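Local coordinates for metallo-beta-lactamase domain-containing protein (Thermotoga maritima, PDB 3H3E), which binds zinc through a metallo-beta-lactamase fold and is probably a metal-dependent hydrolase, although its substrate and exact activity are unknown, at residues 172-182 / 198-208; 224-235 / 246-257. The protein carries 2 engineered substitutions. One frame throughout, in Å; residues are numbered along the deposited sequence.

Contact 1: residues 172-182 / 198-208; sequences EGLVVITGCSH and ERIKMVVGGFH. With ZN (zinc ion), chain B.
E198 lays its CB against CG of L174, 3.8 Å away, and the two side chains cross at about a right angle. R199 contributes backbone: its O receives the N-H of L174. I200 then puts CG1 near L174 CD1 and CG2 near V176 CG2, on the face of the sheet shared with V203. Next comes a beta bulge, where the register slips by one residue. Both K201 N and M202 N donate to L174 O, from 2.9 and 3.2 Å, so one carbonyl is gripped twice. With CG anti to the backbone N (chi1 170°), K201 runs CD and CE past E172 CB.

From M202 to V204 the pairing is regular: M202 O takes V176 N, V204 N gives to V176 O, and V204 O takes T178 N. These parallel strands, joined through helix 185-193, make a beta-alpha-beta crossover of the metallo-beta-lactamase fold. V204 CG1 lies alongside I177 CG1 at 4.0 Å. Past the corner at G205, G206 O accepts S181 OG at 3.0 Å, in the carbonyl plane, while that hydroxyl accepts in turn from T178 OG1. F207 brings its ring edge to T178 CG2, 3.8 Å from CE1. H208 offers a ring face to the edge of H182: H182 CE1 stands over the centre of the H208 ring, the planes at 51°. H182 NE2 binds zinc at 2.4 Å, alongside H69 and H71.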
loop_
_atom_site.group_PDB
_atom_site.type_symbol
_atom_site.label_atom_id
_atom_site.label_comp_id
_atom_site.label_asym_id
_atom_site.label_seq_id
_atom_site.Cartn_x
_atom_site.Cartn_y
_atom_site.Cartn_z
ATOM N N GLU A 172 12.354 4.865 16.433
ATOM C CA GLU A 172 13.431 4.190 15.706
ATOM C C GLU A 172 13.571 4.663 14.254
ATOM O O GLU A 172 14.481 4.243 13.534
ATOM C CB GLU A 172 13.162 2.683 15.693
ATOM C CG GLU A 172 12.967 2.062 17.064
ATOM C CD GLU A 172 14.278 1.639 17.683
ATOM O OE1 GLU A 172 15.227 1.359 16.917
ATOM O OE2 GLU A 172 14.359 1.584 18.929
ATOM N N GLY A 173 12.657 5.526 13.824
ATOM C CA GLY A 173 12.619 5.977 12.446
ATOM C C GLY A 173 11.224 5.839 11.885
ATOM O O GLY A 173 10.267 5.684 12.622
ATOM N N LEU A 174 11.104 5.885 10.571
ATOM C CA LEU A 174 9.796 5.871 9.946
ATOM C C LEU A 174 9.421 4.469 9.508
ATOM O O LEU A 174 10.262 3.711 9.032
ATOM C CB LEU A 174 9.785 6.805 8.729
ATOM C CG LEU A 174 10.085 8.285 8.938
ATOM C CD1 LEU A 174 10.161 8.990 7.578
ATOM C CD2 LEU A 174 9.037 8.948 9.823
ATOM N N VAL A 175 8.153 4.121 9.659
ATOM C CA VAL A 175 7.657 2.916 9.020
ATOM C C VAL A 175 6.732 3.313 7.881
ATOM O O VAL A 175 5.826 4.120 8.055
ATOM C CB VAL A 175 6.958 1.983 9.996
ATOM C CG1 VAL A 175 6.613 0.689 9.295
ATOM C CG2 VAL A 175 7.871 1.717 11.208
ATOM N N VAL A 176 6.988 2.758 6.703
ATOM C CA VAL A 176 6.291 3.161 5.500
ATOM C C VAL A 176 5.478 1.990 4.991
ATOM O O VAL A 176 5.996 0.898 4.830
ATOM C CB VAL A 176 7.278 3.596 4.401
ATOM C CG1 VAL A 176 6.539 3.935 3.114
ATOM C CG2 VAL A 176 8.104 4.758 4.858
ATOM N N ILE A 177 4.192 2.223 4.758
ATOM C CA ILE A 177 3.301 1.178 4.286
ATOM C C ILE A 177 2.665 1.583 2.966
ATOM O O ILE A 177 2.047 2.650 2.844
ATOM C CB ILE A 177 2.238 0.812 5.332
ATOM C CG1 ILE A 177 2.903 0.196 6.561
ATOM C CG2 ILE A 177 1.264 -0.208 4.762
ATOM C CD1 ILE A 177 3.416 1.196 7.507
ATOM N N THR A 178 2.860 0.733 1.964
ATOM C CA THR A 178 2.453 1.064 0.608
ATOM C C THR A 178 1.653 -0.096 0.055
ATOM O O THR A 178 1.868 -1.242 0.439
ATOM C CB THR A 178 3.661 1.423 -0.289
ATOM O OG1 THR A 178 3.193 1.785 -1.582
ATOM C CG2 THR A 178 4.607 0.266 -0.426
ATOM N N GLY A 179 0.702 0.209 -0.817
ATOM C CA GLY A 179 -0.172 -0.808 -1.366
ATOM C C GLY A 179 0.443 -1.433 -2.590
ATOM O O GLY A 179 0.738 -2.614 -2.602
ATOM N N CYS A 180 0.664 -0.638 -3.626
ATOM C CA CYS A 180 1.208 -1.186 -4.857
ATOM C C CYS A 180 2.380 -0.381 -5.438
ATOM O O CYS A 180 3.151 -0.888 -6.250
ATOM C CB CYS A 180 0.087 -1.380 -5.890
ATOM S SG CYS A 180 -0.179 -3.076 -6.372
ATOM N N SER A 181 2.511 0.871 -5.026
ATOM C CA SER A 181 3.601 1.723 -5.496
ATOM C C SER A 181 3.632 1.864 -7.011
ATOM O O SER A 181 4.631 1.556 -7.639
ATOM C CB SER A 181 4.945 1.183 -5.026
ATOM O OG SER A 181 4.954 0.998 -3.627
ATOM N N HIS A 182 2.553 2.356 -7.600
ATOM C CA HIS A 182 2.484 2.483 -9.051
ATOM C C HIS A 182 3.347 3.634 -9.549
ATOM O O HIS A 182 3.846 3.630 -10.673
ATOM C CB HIS A 182 1.037 2.690 -9.487
ATOM C CG HIS A 182 0.228 1.429 -9.512
ATOM N ND1 HIS A 182 0.435 0.430 -10.438
ATOM C CD2 HIS A 182 -0.794 1.010 -8.729
ATOM C CE1 HIS A 182 -0.428 -0.548 -10.227
ATOM N NE2 HIS A 182 -1.184 -0.222 -9.195
ATOM N N GLU A 198 13.407 12.542 9.525
ATOM C CA GLU A 198 13.631 11.265 10.201
ATOM C C GLU A 198 14.141 10.213 9.238
ATOM O O GLU A 198 13.894 10.282 8.045
ATOM C CB GLU A 198 12.341 10.741 10.860
ATOM C CG GLU A 198 12.079 11.188 12.288
ATOM C CD GLU A 198 11.195 12.422 12.370
ATOM O OE1 GLU A 198 10.556 12.783 11.352
ATOM O OE2 GLU A 198 11.140 13.036 13.462
ATOM N N ARG A 199 14.841 9.220 9.761
ATOM C CA ARG A 199 15.369 8.157 8.926
ATOM C C ARG A 199 14.267 7.145 8.620
ATOM O O ARG A 199 13.343 6.961 9.410
ATOM C CB ARG A 199 16.551 7.474 9.619
ATOM C CG ARG A 199 17.080 6.274 8.851
ATOM C CD ARG A 199 18.170 5.550 9.609
ATOM N NE ARG A 199 19.488 6.068 9.269
ATOM C CZ ARG A 199 20.411 5.380 8.603
ATOM N NH1 ARG A 199 20.167 4.133 8.213
ATOM N NH2 ARG A 199 21.586 5.934 8.338
ATOM N N ILE A 200 14.360 6.489 7.468
ATOM C CA ILE A 200 13.408 5.446 7.127
ATOM C C ILE A 200 13.893 4.100 7.686
ATOM O O ILE A 200 14.938 3.593 7.293
ATOM C CB ILE A 200 13.183 5.375 5.604
ATOM C CG1 ILE A 200 12.575 6.681 5.099
ATOM C CG2 ILE A 200 12.264 4.228 5.243
ATOM C CD1 ILE A 200 12.500 6.783 3.594
ATOM N N LYS A 201 13.135 3.545 8.624
ATOM C CA LYS A 201 13.522 2.319 9.309
ATOM C C LYS A 201 13.077 1.083 8.535
ATOM O O LYS A 201 13.902 0.231 8.206
ATOM C CB LYS A 201 12.929 2.292 10.726
ATOM C CG LYS A 201 13.065 0.956 11.460
ATOM C CD LYS A 201 12.403 1.016 12.843
ATOM C CE LYS A 201 12.664 -0.229 13.696
ATOM N NZ LYS A 201 11.875 -1.411 13.239
HETATM N N MSE A 202 11.776 0.999 8.244
HETATM C CA MSE A 202 11.166 -0.189 7.645
HETATM C C MSE A 202 10.166 0.177 6.544
HETATM O O MSE A 202 9.413 1.142 6.666
HETATM C CB MSE A 202 10.455 -1.002 8.731
HETATM C CG MSE A 202 9.783 -2.276 8.255
HETATM SE SE MSE A 202 8.961 -3.214 9.566
HETATM C CE MSE A 202 10.331 -3.725 10.575
ATOM N N VAL A 203 10.152 -0.606 5.473
ATOM C CA VAL A 203 9.168 -0.413 4.411
ATOM C C VAL A 203 8.409 -1.699 4.139
ATOM O O VAL A 203 9.015 -2.712 3.846
ATOM C CB VAL A 203 9.829 0.020 3.106
ATOM C CG1 VAL A 203 8.781 0.354 2.074
ATOM C CG2 VAL A 203 10.739 1.202 3.352
ATOM N N VAL A 204 7.084 -1.664 4.239
ATOM C CA VAL A 204 6.300 -2.848 3.955
ATOM C C VAL A 204 5.180 -2.604 2.953
ATOM O O VAL A 204 4.536 -1.571 2.981
ATOM C CB VAL A 204 5.775 -3.489 5.253
ATOM C CG1 VAL A 204 5.896 -2.515 6.407
ATOM C CG2 VAL A 204 4.339 -3.979 5.069
ATOM N N GLY A 205 4.971 -3.549 2.042
ATOM C CA GLY A 205 3.876 -3.439 1.092
ATOM C C GLY A 205 4.286 -3.871 -0.294
ATOM O O GLY A 205 5.378 -4.393 -0.473
ATOM N N GLY A 206 3.417 -3.649 -1.276
ATOM C CA GLY A 206 3.691 -4.072 -2.640
ATOM C C GLY A 206 4.408 -3.020 -3.458
ATOM O O GLY A 206 4.088 -1.837 -3.364
ATOM N N PHE A 207 5.377 -3.449 -4.267
ATOM C CA PHE A 207 6.206 -2.515 -5.040
ATOM C C PHE A 207 5.988 -2.597 -6.552
ATOM O O PHE A 207 6.543 -1.804 -7.304
ATOM C CB PHE A 207 7.713 -2.690 -4.738
ATOM C CG PHE A 207 8.064 -2.655 -3.264
ATOM C CD1 PHE A 207 7.253 -2.004 -2.345
ATOM C CD2 PHE A 207 9.211 -3.265 -2.806
ATOM C CE1 PHE A 207 7.578 -1.991 -1.001
ATOM C CE2 PHE A 207 9.539 -3.239 -1.470
ATOM C CZ PHE A 207 8.724 -2.603 -0.569
ATOM N N HIS A 208 5.200 -3.570 -6.989
ATOM C CA HIS A 208 4.831 -3.707 -8.395
ATOM C C HIS A 208 6.021 -3.813 -9.328
ATOM O O HIS A 208 6.187 -3.001 -10.239
ATOM C CB HIS A 208 3.913 -2.569 -8.852
ATOM C CG HIS A 208 3.033 -2.947 -10.003
ATOM N ND1 HIS A 208 1.921 -3.753 -9.857
ATOM C CD2 HIS A 208 3.108 -2.647 -11.322
ATOM C CE1 HIS A 208 1.347 -3.927 -11.034
ATOM N NE2 HIS A 208 2.051 -3.271 -11.941
HETATM ZN ZN ZN B . -2.861 -1.544 -8.164
#

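Contact 2: residues 224-235 / 246-257; sequences FNELGVETVVPC and FKREFLGKIMDC
F246 drives the edge of its ring into the face of F224, a T-shaped pair with planes at 83° and F246 CZ 3.7 Å from F224 CE1. F246 CE1 sits over the centre of the F224 ring and also touches V232 CG1. The second large bump is F250. With CG anti to the backbone N (chi1 179°), its ring swings into a hollow walled by F224 CB, V229 and V232. V232 CG2 rests over one face of that ring, 3.5 Å from CZ, while V229 O and E230 O approach it obliquely. CG1 of V232 thus meets F246 and CG2 meets F250.

N225 closes the outer end of the hollow. Its amide plane lies only 8° from the plane of the F250 ring, and both ends of the amide are used: OD1 accepts L251 N at 3.0 Å, and ND2 gives to E249 O, which lies almost in the plane of the N225 amide. This pair of bonds fixes the flip of the amide and ties the end of helix 214-226 to the chain leaving helix 240-249. Farther on, the backbones join as parallel strands: E230 O takes K253 N, K253 O takes V232 N, and V232 O takes M255 N. Side chains pack on both faces of this strip. T231 CG2 and V233 CG2 receive M255 CG and CB, the first pair 3.8 Å apart, and on the other face P234 CD meets I254 CG2 at 4.0 Å. At the far end, C235 SG and C257 SG form a disulfide 2.0 Å long. Strand 231-235, helix 240-249 and strand 253-254 make up a beta-alpha-beta unit at the edge of a metallo-beta-lactamase sheet.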
loop_
_atom_site.group_PDB
_atom_site.type_symbol
_atom_site.label_atom_id
_atom_site.label_comp_id
_atom_site.label_asym_id
_atom_site.label_seq_id
_atom_site.Cartn_x
_atom_site.Cartn_y
_atom_site.Cartn_z
ATOM N N PHE A 224 16.895 2.223 -1.820
ATOM C CA PHE A 224 16.686 1.734 -0.464
ATOM C C PHE A 224 18.000 1.825 0.311
ATOM O O PHE A 224 18.043 2.331 1.431
ATOM C CB PHE A 224 16.189 0.294 -0.480
ATOM C CG PHE A 224 14.688 0.154 -0.642
ATOM C CD1 PHE A 224 14.087 0.328 -1.866
ATOM C CD2 PHE A 224 13.889 -0.193 0.436
ATOM C CE1 PHE A 224 12.721 0.178 -2.012
ATOM C CE2 PHE A 224 12.516 -0.347 0.296
ATOM C CZ PHE A 224 11.932 -0.163 -0.927
ATOM N N ASN A 225 19.083 1.353 -0.297
ATOM C CA ASN A 225 20.385 1.404 0.359
ATOM C C ASN A 225 20.844 2.823 0.629
ATOM O O ASN A 225 21.209 3.161 1.750
ATOM C CB ASN A 225 21.428 0.661 -0.469
ATOM C CG ASN A 225 21.247 -0.837 -0.405
ATOM O OD1 ASN A 225 20.644 -1.361 0.538
ATOM N ND2 ASN A 225 21.764 -1.539 -1.402
ATOM N N GLU A 226 20.823 3.645 -0.414
ATOM C CA GLU A 226 21.217 5.042 -0.318
ATOM C C GLU A 226 20.495 5.765 0.812
ATOM O O GLU A 226 21.084 6.628 1.485
ATOM C CB GLU A 226 20.914 5.770 -1.626
ATOM C CG GLU A 226 21.637 5.236 -2.841
ATOM C CD GLU A 226 23.093 5.619 -2.880
ATOM O OE1 GLU A 226 23.529 6.427 -2.028
ATOM O OE2 GLU A 226 23.807 5.109 -3.769
ATOM N N LEU A 227 19.218 5.433 1.007
ATOM C CA LEU A 227 18.406 6.136 2.003
ATOM C C LEU A 227 18.539 5.514 3.382
ATOM O O LEU A 227 17.924 5.976 4.332
ATOM C CB LEU A 227 16.937 6.210 1.585
ATOM C CG LEU A 227 16.562 7.000 0.311
ATOM C CD1 LEU A 227 15.094 6.825 -0.014
ATOM C CD2 LEU A 227 16.873 8.485 0.415
ATOM N N GLY A 228 19.351 4.466 3.484
ATOM C CA GLY A 228 19.601 3.809 4.754
ATOM C C GLY A 228 18.424 3.038 5.330
ATOM O O GLY A 228 18.291 2.918 6.549
ATOM N N VAL A 229 17.557 2.517 4.468
ATOM C CA VAL A 229 16.453 1.699 4.946
ATOM C C VAL A 229 17.006 0.411 5.557
ATOM O O VAL A 229 17.886 -0.229 4.981
ATOM C CB VAL A 229 15.451 1.376 3.825
ATOM C CG1 VAL A 229 14.313 0.550 4.367
ATOM C CG2 VAL A 229 14.925 2.650 3.219
ATOM N N GLU A 230 16.489 0.039 6.722
ATOM C CA GLU A 230 17.042 -1.079 7.474
ATOM C C GLU A 230 16.350 -2.409 7.175
ATOM O O GLU A 230 17.023 -3.418 6.977
ATOM C CB GLU A 230 17.036 -0.772 8.978
ATOM C CG GLU A 230 17.704 -1.834 9.839
ATOM C CD GLU A 230 19.098 -2.200 9.338
ATOM O OE1 GLU A 230 19.888 -1.273 9.048
ATOM O OE2 GLU A 230 19.402 -3.412 9.241
ATOM N N THR A 231 15.017 -2.409 7.131
ATOM C CA THR A 231 14.243 -3.638 6.930
ATOM C C THR A 231 13.209 -3.439 5.842
ATOM O O THR A 231 12.554 -2.404 5.804
ATOM C CB THR A 231 13.459 -4.023 8.190
ATOM O OG1 THR A 231 14.319 -3.988 9.329
ATOM C CG2 THR A 231 12.848 -5.415 8.060
ATOM N N VAL A 232 13.055 -4.438 4.975
ATOM C CA VAL A 232 12.036 -4.408 3.926
ATOM C C VAL A 232 11.176 -5.673 3.927
ATOM O O VAL A 232 11.680 -6.784 4.036
ATOM C CB VAL A 232 12.640 -4.165 2.517
ATOM C CG1 VAL A 232 11.544 -4.078 1.469
ATOM C CG2 VAL A 232 13.435 -2.878 2.510
ATOM N N VAL A 233 9.867 -5.474 3.815
ATOM C CA VAL A 233 8.882 -6.542 3.816
ATOM C C VAL A 233 8.013 -6.380 2.568
ATOM O O VAL A 233 7.002 -5.666 2.585
ATOM C CB VAL A 233 7.991 -6.437 5.072
ATOM C CG1 VAL A 233 7.065 -7.643 5.195
ATOM C CG2 VAL A 233 8.849 -6.285 6.308
ATOM N N PRO A 234 8.416 -7.028 1.468
ATOM C CA PRO A 234 7.754 -6.866 0.167
ATOM C C PRO A 234 6.577 -7.816 -0.014
ATOM O O PRO A 234 6.751 -9.030 0.097
ATOM C CB PRO A 234 8.867 -7.215 -0.834
ATOM C CG PRO A 234 10.104 -7.520 -0.004
ATOM C CD PRO A 234 9.624 -7.855 1.362
ATOM N N CYS A 235 5.402 -7.273 -0.307
ATOM C CA CYS A 235 4.191 -8.079 -0.409
ATOM C C CYS A 235 3.534 -7.973 -1.776
ATOM O O CYS A 235 3.978 -7.195 -2.607
ATOM C CB CYS A 235 3.183 -7.605 0.629
ATOM S SG CYS A 235 3.836 -7.386 2.261
ATOM N N PHE A 246 16.414 -7.988 -4.193
ATOM C CA PHE A 246 16.479 -7.385 -2.859
ATOM C C PHE A 246 17.338 -8.245 -1.938
ATOM O O PHE A 246 18.233 -7.738 -1.279
ATOM C CB PHE A 246 15.086 -7.196 -2.234
ATOM C CG PHE A 246 14.468 -5.840 -2.474
ATOM C CD1 PHE A 246 14.549 -4.846 -1.515
ATOM C CD2 PHE A 246 13.771 -5.570 -3.645
ATOM C CE1 PHE A 246 13.970 -3.594 -1.728
ATOM C CE2 PHE A 246 13.189 -4.323 -3.865
ATOM C CZ PHE A 246 13.291 -3.338 -2.904
ATOM N N LYS A 247 17.074 -9.547 -1.889
ATOM C CA LYS A 247 17.832 -10.420 -0.987
ATOM C C LYS A 247 19.343 -10.413 -1.258
ATOM O O LYS A 247 20.142 -10.565 -0.332
ATOM C CB LYS A 247 17.287 -11.856 -0.978
ATOM C CG LYS A 247 15.854 -11.999 -0.442
ATOM C CD LYS A 247 15.628 -13.365 0.210
ATOM C CE LYS A 247 14.171 -13.608 0.634
ATOM N NZ LYS A 247 13.431 -14.526 -0.296
ATOM N N ARG A 248 19.736 -10.213 -2.514
ATOM C CA ARG A 248 21.152 -10.299 -2.872
ATOM C C ARG A 248 21.865 -8.951 -2.953
ATOM O O ARG A 248 23.089 -8.911 -3.056
ATOM C CB ARG A 248 21.357 -11.083 -4.182
ATOM C CG ARG A 248 21.371 -10.212 -5.430
ATOM C CD ARG A 248 22.173 -10.824 -6.576
ATOM N NE ARG A 248 22.070 -10.010 -7.788
ATOM C CZ ARG A 248 21.377 -10.351 -8.875
ATOM N NH1 ARG A 248 20.730 -11.510 -8.920
ATOM N NH2 ARG A 248 21.340 -9.536 -9.924
ATOM N N GLU A 249 21.121 -7.850 -2.909
ATOM C CA GLU A 249 21.738 -6.531 -3.065
ATOM C C GLU A 249 21.376 -5.519 -1.978
ATOM O O GLU A 249 22.080 -4.533 -1.772
ATOM C CB GLU A 249 21.422 -5.965 -4.442
ATOM C CG GLU A 249 22.129 -6.710 -5.556
ATOM C CD GLU A 249 21.927 -6.062 -6.901
ATOM O OE1 GLU A 249 21.358 -4.950 -6.935
ATOM O OE2 GLU A 249 22.335 -6.660 -7.921
ATOM N N PHE A 250 20.272 -5.760 -1.290
ATOM C CA PHE A 250 19.854 -4.884 -0.212
ATOM C C PHE A 250 20.746 -5.159 0.989
ATOM O O PHE A 250 20.944 -6.308 1.369
ATOM C CB PHE A 250 18.382 -5.121 0.118
ATOM C CG PHE A 250 17.856 -4.271 1.242
ATOM C CD1 PHE A 250 17.847 -2.890 1.145
ATOM C CD2 PHE A 250 17.333 -4.859 2.383
ATOM C CE1 PHE A 250 17.352 -2.112 2.165
ATOM C CE2 PHE A 250 16.833 -4.086 3.411
ATOM C CZ PHE A 250 16.847 -2.709 3.300
ATOM N N LEU A 251 21.288 -4.094 1.568
ATOM C CA LEU A 251 22.241 -4.183 2.667
ATOM C C LEU A 251 21.597 -4.515 4.011
ATOM O O LEU A 251 22.285 -4.840 4.975
ATOM C CB LEU A 251 23.008 -2.869 2.774
ATOM C CG LEU A 251 23.915 -2.554 1.585
ATOM C CD1 LEU A 251 24.635 -1.262 1.794
ATOM C CD2 LEU A 251 24.904 -3.671 1.366
ATOM N N GLY A 252 20.276 -4.440 4.075
ATOM C CA GLY A 252 19.569 -4.707 5.312
ATOM C C GLY A 252 18.851 -6.043 5.314
ATOM O O GLY A 252 19.211 -6.964 4.573
ATOM N N LYS A 253 17.830 -6.142 6.155
ATOM C CA LYS A 253 17.079 -7.380 6.311
ATOM C C LYS A 253 15.828 -7.378 5.438
ATOM O O LYS A 253 15.100 -6.389 5.388
ATOM C CB LYS A 253 16.703 -7.585 7.782
ATOM C CG LYS A 253 15.691 -8.683 8.034
ATOM C CD LYS A 253 15.450 -8.881 9.524
ATOM C CE LYS A 253 15.219 -10.349 9.846
ATOM N NZ LYS A 253 16.342 -11.208 9.355
ATOM N N ILE A 254 15.603 -8.480 4.729
ATOM C CA ILE A 254 14.358 -8.679 4.010
ATOM C C ILE A 254 13.554 -9.749 4.723
ATOM O O ILE A 254 14.079 -10.807 5.058
ATOM C CB ILE A 254 14.585 -9.114 2.554
ATOM C CG1 ILE A 254 15.260 -7.996 1.758
ATOM C CG2 ILE A 254 13.265 -9.490 1.908
ATOM C CD1 ILE A 254 16.753 -7.988 1.908
HETATM N N MSE A 255 12.282 -9.461 4.965
HETATM C CA MSE A 255 11.387 -10.401 5.632
HETATM C C MSE A 255 10.355 -10.953 4.645
HETATM O O MSE A 255 9.981 -10.277 3.697
HETATM C CB MSE A 255 10.702 -9.721 6.823
HETATM C CG MSE A 255 11.671 -8.976 7.725
HETATM SE SE MSE A 255 10.940 -8.551 9.295
HETATM C CE MSE A 255 10.437 -10.174 9.802
ATOM N N ASP A 256 9.914 -12.191 4.847
ATOM C CA ASP A 256 8.924 -12.771 3.948
ATOM C C ASP A 256 7.529 -12.306 4.334
ATOM O O ASP A 256 7.168 -12.303 5.509
ATOM C CB ASP A 256 9.016 -14.295 3.933
ATOM C CG ASP A 256 10.285 -14.799 3.250
ATOM O OD1 ASP A 256 10.774 -14.133 2.308
ATOM O OD2 ASP A 256 10.795 -15.866 3.654
ATOM N N CYS A 257 6.760 -11.877 3.342
ATOM C CA CYS A 257 5.417 -11.391 3.590
ATOM C C CYS A 257 4.403 -12.495 3.343
ATOM O O CYS A 257 4.508 -13.247 2.373
ATOM C CB CYS A 257 5.115 -10.182 2.706
ATOM S SG CYS A 257 3.700 -9.175 3.241
#

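Overall arrangement
Followed from the N terminus, the chain first closes contact 1, where strand 200-204 returns beside strand 173-178 after helix 185-193. Contact 2 opens only afterwards: helix 214-226 leads to strand 231-235, and the chain passes through helix 240-249 before strand 253-254 closes the second loop. The two loops are therefore in series, neither nested nor crossing, and the centres of the two contacts lie about 10 Å apart. They meet side by side because strands 200-204 and 231-235 are neighbours in one mixed sheet, with V233 N close to V203 O and C235 N close to G205 O. F207 also packs on V232. Four parallel strands thus run from 173-178, whose following loop carries zinc ligand H182, to the 253-254 margin.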